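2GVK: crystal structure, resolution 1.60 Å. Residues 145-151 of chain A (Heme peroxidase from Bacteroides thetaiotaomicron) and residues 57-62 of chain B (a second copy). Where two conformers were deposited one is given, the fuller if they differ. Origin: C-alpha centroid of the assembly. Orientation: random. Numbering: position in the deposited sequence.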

# COMPACT_ATOMS: atom_id res chain seq x y z
N PHE A 145 0.31 -19.49 7.57
CA PHE A 145 -0.20 -18.18 7.16
C PHE A 145 -0.53 -17.37 8.37
O PHE A 145 -0.91 -17.92 9.40
CB PHE A 145 -1.46 -18.35 6.30
CG PHE A 145 -2.53 -19.18 6.94
CD1 PHE A 145 -2.55 -20.55 6.79
CD2 PHE A 145 -3.50 -18.59 7.75
CE1 PHE A 145 -3.51 -21.31 7.43
CE2 PHE A 145 -4.45 -19.34 8.36
CZ PHE A 145 -4.46 -20.70 8.21
N ARG A 146 -0.41 -16.06 8.25
CA ARG A 146 -0.89 -15.15 9.28
C ARG A 146 -2.40 -15.11 9.21
O ARG A 146 -3.00 -15.03 8.12
CB ARG A 146 -0.30 -13.76 9.09
CG ARG A 146 -0.55 -12.82 10.24
CD ARG A 146 0.14 -11.48 9.98
NE ARG A 146 -0.33 -10.43 10.91
CZ ARG A 146 0.14 -10.27 12.11
NH1 ARG A 146 1.05 -11.10 12.55
NH2 ARG A 146 -0.33 -9.31 12.90
N TYR A 147 -3.03 -15.17 10.37
CA TYR A 147 -4.46 -15.28 10.45
C TYR A 147 -5.02 -14.04 11.13
O TYR A 147 -4.83 -13.84 12.33
CB TYR A 147 -4.83 -16.57 11.23
CG TYR A 147 -6.30 -16.79 11.45
CD1 TYR A 147 -7.21 -16.61 10.43
CD2 TYR A 147 -6.75 -17.32 12.65
CE1 TYR A 147 -8.58 -16.85 10.64
CE2 TYR A 147 -8.10 -17.56 12.86
CZ TYR A 147 -9.00 -17.34 11.86
OH TYR A 147 -10.32 -17.58 12.08
N MSE A 148 -5.64 -13.18 10.34
CA MSE A 148 -6.22 -11.95 10.87
C MSE A 148 -5.12 -11.11 11.53
O MSE A 148 -3.99 -11.02 11.02
CB MSE A 148 -7.36 -12.29 11.87
CG MSE A 148 -8.39 -13.28 11.34
SE MSE A 148 -9.49 -12.43 10.02
CE MSE A 148 -10.21 -14.03 8.99
N ASP A 149 -5.43 -10.57 12.71
CA ASP A 149 -4.50 -9.68 13.42
C ASP A 149 -3.55 -10.47 14.30
O ASP A 149 -3.49 -10.25 15.53
CB ASP A 149 -5.27 -8.61 14.24
CG ASP A 149 -6.22 -9.22 15.27
OD1 ASP A 149 -6.74 -10.33 15.02
OD2 ASP A 149 -6.50 -8.56 16.32
N GLY A 150 -2.87 -11.43 13.71
CA GLY A 150 -1.88 -12.23 14.43
C GLY A 150 -2.48 -13.29 15.34
O GLY A 150 -1.86 -13.70 16.32
N LYS A 151 -3.67 -13.78 14.98
CA LYS A 151 -4.32 -14.83 15.76
C LYS A 151 -3.70 -16.19 15.50
O LYS A 151 -3.31 -16.51 14.37
CB LYS A 151 -5.82 -14.91 15.42
CG LYS A 151 -6.60 -13.65 15.74
CD LYS A 151 -8.09 -13.88 15.49
CE LYS A 151 -8.86 -12.55 15.29
NZ LYS A 151 -8.74 -11.64 16.47
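Chain B (57-62) RNRFPD

How does the chain B stretch lie on chain A? It arrives as the last turn of a helix, residues 57 to 59, and B:Phe60 is the first residue to leave helical phi/psi, at -133/67. The chain A stretch is irregular where it meets this helix end: A:Met148, A:Asp149 and A:Gly150 form a tight bend, held by a backbone hydrogen bond from A:Lys151 N to A:Tyr147 O at 2.9 Å. End to end, the two stretches run in broadly opposite senses, though the bend leaves no paired strand-like run. The nearest CA atoms are those of A:Asp149 and B:Arg59, 4.6 Å apart. Around that point the pieces meet as bend against helix end, with no backbone-to-backbone hydrogen bond between them, and together they bury 257 Å². Most of the contact is carried by A:Asp149, B:Arg59 and A:Arg146.

What fixes A:Asp149 against B:Arg59? The aspartate has the largest covered area of the two stretches, 83 Å², and its CA-to-CB bond points toward chain B. With chi1 in the p well, its carboxylate forms a salt bridge with the arginine: B:Arg59 NE donates to A:Asp149 OD2 at 2.8 Å, and B:Arg59 NH2 donates to the same A:Asp149 OD2 at 3.1 Å. Two donors of one guanidinium thus converge on a single oxygen, which lies at the edge of the group, near its plane, where the N-H bonds point. The other carboxylate oxygen is engaged within chain A, since A:Lys151 NZ forms a salt bridge with A:Asp149 OD1 at 2.8 Å. The carboxylate therefore bonds to two positive groups, one from each chain, through different oxygens. The backbones also touch, with B:Arg59 CA 3.5 Å from A:Asp149 O in a CA-H...O contact.

What does A:Arg146 find at the helix end? Carbonyl groups near the end of a helix lack the amide partners of the next turn, so they can accept from outside. A:Arg146 reaches them with an extended side chain, chi1 to chi3 all t. A:Arg146 NH2 donates to B:Asn58 O at 3.1 Å with a nearly straight angle of 164°, and makes a weak second bond to B:Arg59 O at 3.0 Å, bent to 125°. Both oxygens lie near the guanidinium plane, whereas B:Pro61 CG lies over one face, and B:Pro61 CD is 3.5 Å from A:Arg146 NH2. A water adds a further link: it donates to B:Asn58 O at 3.0 Å and accepts a weak bond from A:Arg146 NH1 at 3.4 Å.

How do the remaining residues fit round these two arginines? B:Phe60 starts away from chain A along its CA-to-CB bond, but its ring comes nearer, and B:Phe60 CE1 packs 3.8 Å from A:Asp149 CB. A:Gly150, at phi 76°, a value that favours glycine, lies beside the A:Arg146 side chain; a CB there would be crowded by A:Arg146 NH2 at 3.2 Å. A:Met148, a selenomethionine, leads its side chain away and takes no part in the contact.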

# COMPACT_ATOMS: atom_id res chain seq x y z
N ARG B 57 1.11 -3.56 18.63
CA ARG B 57 2.14 -3.71 17.60
C ARG B 57 2.25 -5.14 17.08
O ARG B 57 2.57 -5.36 15.92
CB ARG B 57 3.47 -3.22 18.11
CG ARG B 57 3.51 -1.72 18.26
CD ARG B 57 4.84 -1.24 18.64
NE ARG B 57 4.81 0.16 18.87
CZ ARG B 57 5.77 0.87 19.46
NH1 ARG B 57 6.89 0.27 19.85
NH2 ARG B 57 5.62 2.18 19.64
N ASN B 58 1.93 -6.10 17.94
CA ASN B 58 1.90 -7.50 17.53
C ASN B 58 0.71 -7.74 16.59
O ASN B 58 0.84 -8.38 15.58
CB ASN B 58 1.79 -8.39 18.78
CG ASN B 58 1.69 -9.83 18.44
OD1 ASN B 58 2.43 -10.33 17.62
ND2 ASN B 58 0.76 -10.55 19.11
N ARG B 59 -0.44 -7.15 16.93
CA ARG B 59 -1.66 -7.34 16.15
C ARG B 59 -1.63 -6.57 14.83
O ARG B 59 -2.13 -7.04 13.83
CB ARG B 59 -2.87 -6.91 16.97
CG ARG B 59 -3.13 -7.75 18.20
CD ARG B 59 -4.20 -7.11 19.09
NE ARG B 59 -5.50 -7.05 18.42
CZ ARG B 59 -6.56 -6.34 18.85
NH1 ARG B 59 -6.47 -5.60 19.93
NH2 ARG B 59 -7.69 -6.37 18.16
N PHE B 60 -1.04 -5.37 14.86
CA PHE B 60 -1.04 -4.43 13.72
C PHE B 60 0.34 -3.87 13.46
O PHE B 60 0.59 -2.69 13.65
CB PHE B 60 -2.02 -3.30 14.00
CG PHE B 60 -3.38 -3.78 14.51
CD1 PHE B 60 -4.28 -4.32 13.65
CD2 PHE B 60 -3.69 -3.70 15.85
CE1 PHE B 60 -5.53 -4.82 14.13
CE2 PHE B 60 -4.91 -4.17 16.32
CZ PHE B 60 -5.81 -4.75 15.44
N PRO B 61 1.25 -4.72 13.04
CA PRO B 61 2.65 -4.34 12.93
C PRO B 61 2.94 -3.23 11.92
O PRO B 61 3.99 -2.62 11.99
CB PRO B 61 3.34 -5.65 12.51
CG PRO B 61 2.25 -6.52 12.01
CD PRO B 61 1.03 -6.14 12.72
N ASP B 62 2.02 -2.98 11.00
CA ASP B 62 2.25 -1.97 9.98
C ASP B 62 1.49 -0.67 10.23
O ASP B 62 1.55 0.25 9.41
CB ASP B 62 1.87 -2.52 8.62
CG ASP B 62 2.76 -3.65 8.19
OD1 ASP B 62 3.86 -3.81 8.77
OD2 ASP B 62 2.38 -4.36 7.24
O HOH W 1 3.36 -9.54 14.42